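Mandelate racemase / muconate lactonizing enzyme, C-terminal domain protein (Pseudovibrio sp. JE062, PDB 4JHM) is a member of the enolase superfamily, pairing an N-terminal capping domain with a C-terminal TIM-barrel-like domain. Local coordinates at residues T85-N89 / T280-K284. Residue numbers count along the deposited sequence, not the author numbering.
Sequences TQELN and TQLNK
This is a sparse, mainly polar helix-to-helix contact between the two domains of an enolase-superfamily subunit: 85-89 begins helix 85-92 of the N-terminal capping domain, and 280-284 lies near the start of helix 279-291 of the barrel domain. Both segments are helical; the backbone hydrogen bond from N89 N to T85 O, 3.0 Å, closes an i to i+4 turn. The wide, nearly perpendicular crossing, signed angle -106°, keeps the axes 11.6 Å apart, and only 200 Å² is buried. The nearest CA atoms, of Q86 and T280, are 6.8 Å apart, and here short T280 fits: its CG2 lies 3.1 Å from N89 ND2 and 3.7 Å from Q86 OE1, and its OG1 3.6 Å from T85 O. Beside them K284 and Q86 reach across, and the one hydrogen bond between the segments runs from K284 NZ to Q86 OE1, 2.7 Å. K284 (m, then t to its tip) has the reach for it, while Q86 (t, p) bends its amide inward; K284 NZ also donates to Q281 OE1 at 3.2 Å, one turn back. A316 and A287 of a second subunit pack on Q86 and K284, respectively. Helix 100-119 binds both segments from within the capping domain, D108 taking hydrogen bonds with T280 OG1 and N89 ND2, while A111 and W112 pack on T85; helix 254-262 touches Q281 and K284 through L254.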
loop_
_atom_site.group_PDB
_atom_site.type_symbol
_atom_site.label_atom_id
_atom_site.label_comp_id
_atom_site.label_asym_id
_atom_site.label_seq_id
_atom_site.Cartn_x
_atom_site.Cartn_y
_atom_site.Cartn_z
ATOM N N THR A 85 -38.434 -7.768 -12.649
ATOM C CA THR A 85 -37.287 -7.422 -13.498
ATOM C C THR A 85 -35.930 -7.897 -12.970
ATOM O O THR A 85 -34.986 -8.070 -13.744
ATOM C CB THR A 85 -37.198 -5.896 -13.719
ATOM O OG1 THR A 85 -37.106 -5.228 -12.455
ATOM C CG2 THR A 85 -38.412 -5.385 -14.466
ATOM N N GLN A 86 -35.819 -8.089 -11.661
ATOM C CA GLN A 86 -34.560 -8.532 -11.079
ATOM C C GLN A 86 -34.424 -10.043 -11.203
ATOM O O GLN A 86 -33.330 -10.561 -11.438
ATOM C CB GLN A 86 -34.458 -8.106 -9.615
ATOM C CG GLN A 86 -33.220 -8.629 -8.907
ATOM C CD GLN A 86 -31.936 -8.287 -9.642
ATOM O OE1 GLN A 86 -31.580 -7.117 -9.777
ATOM N NE2 GLN A 86 -31.233 -9.312 -10.117
ATOM N N GLU A 87 -35.538 -10.749 -11.040
ATOM C CA GLU A 87 -35.549 -12.199 -11.192
ATOM C C GLU A 87 -35.347 -12.576 -12.658
ATOM O O GLU A 87 -34.729 -13.597 -12.961
ATOM C CB GLU A 87 -36.856 -12.787 -10.657
ATOM C CG GLU A 87 -36.991 -14.292 -10.840
ATOM C CD GLU A 87 -37.551 -14.675 -12.197
ATOM O OE1 GLU A 87 -37.009 -15.610 -12.829
ATOM O OE2 GLU A 87 -38.534 -14.038 -12.636
ATOM N N LEU A 88 -35.868 -11.747 -13.560
ATOM C CA LEU A 88 -35.663 -11.933 -14.993
ATOM C C LEU A 88 -34.195 -11.693 -15.338
ATOM O O LEU A 88 -33.558 -12.499 -16.014
ATOM C CB LEU A 88 -36.539 -10.964 -15.786
ATOM C CG LEU A 88 -36.619 -11.226 -17.293
ATOM C CD1 LEU A 88 -37.308 -12.554 -17.565
ATOM C CD2 LEU A 88 -37.344 -10.094 -18.004
ATOM N N ASN A 89 -33.673 -10.566 -14.869
ATOM C CA ASN A 89 -32.262 -10.257 -14.989
ATOM C C ASN A 89 -31.439 -11.436 -14.506
ATOM O O ASN A 89 -30.529 -11.902 -15.192
ATOM C CB ASN A 89 -31.939 -9.020 -14.157
ATOM C CG ASN A 89 -30.737 -8.272 -14.672
ATOM O OD1 ASN A 89 -29.599 -8.661 -14.427
ATOM N ND2 ASN A 89 -30.982 -7.182 -15.392
ATOM N N THR A 280 -32.115 -2.389 -15.290
ATOM C CA THR A 280 -31.815 -3.022 -14.013
ATOM C C THR A 280 -30.387 -2.771 -13.536
ATOM O O THR A 280 -30.153 -2.548 -12.350
ATOM C CB THR A 280 -32.022 -4.541 -14.119
ATOM O OG1 THR A 280 -33.427 -4.836 -14.111
ATOM C CG2 THR A 280 -31.329 -5.275 -12.975
ATOM N N GLN A 281 -29.432 -2.813 -14.460
ATOM C CA GLN A 281 -28.027 -2.735 -14.101
ATOM C C GLN A 281 -27.500 -1.310 -14.157
ATOM O O GLN A 281 -26.757 -0.885 -13.272
ATOM C CB GLN A 281 -27.200 -3.630 -15.025
ATOM C CG GLN A 281 -27.574 -5.105 -14.943
ATOM C CD GLN A 281 -27.222 -5.718 -13.603
ATOM O OE1 GLN A 281 -28.092 -5.964 -12.773
ATOM N NE2 GLN A 281 -25.937 -5.945 -13.377
ATOM N N LEU A 282 -27.863 -0.571 -15.200
ATOM C CA LEU A 282 -27.411 0.806 -15.316
ATOM C C LEU A 282 -27.764 1.491 -14.020
ATOM O O LEU A 282 -26.907 2.049 -13.338
ATOM C CB LEU A 282 -28.094 1.526 -16.476
ATOM C CG LEU A 282 -27.673 2.991 -16.645
ATOM C CD1 LEU A 282 -26.200 3.088 -17.018
ATOM C CD2 LEU A 282 -28.526 3.683 -17.696
ATOM N N ASN A 283 -29.050 1.416 -13.692
ATOM C CA ASN A 283 -29.596 1.992 -12.479
ATOM C C ASN A 283 -28.680 1.793 -11.276
ATOM O O ASN A 283 -28.427 2.724 -10.514
ATOM C CB ASN A 283 -30.968 1.372 -12.203
ATOM C CG ASN A 283 -31.691 2.047 -11.060
ATOM O OD1 ASN A 283 -32.049 3.220 -11.140
ATOM N ND2 ASN A 283 -31.913 1.305 -9.986
ATOM N N LYS A 284 -28.185 0.576 -11.106
ATOM C CA LYS A 284 -27.305 0.274 -9.985
ATOM C C LYS A 284 -25.961 0.991 -10.115
ATOM O O LYS A 284 -25.417 1.481 -9.127
ATOM C CB LYS A 284 -27.091 -1.231 -9.873
ATOM C CG LYS A 284 -28.346 -1.997 -9.492
ATOM C CD LYS A 284 -28.125 -3.499 -9.572
ATOM C CE LYS A 284 -29.414 -4.271 -9.366
ATOM N NZ LYS A 284 -29.238 -5.693 -9.761
#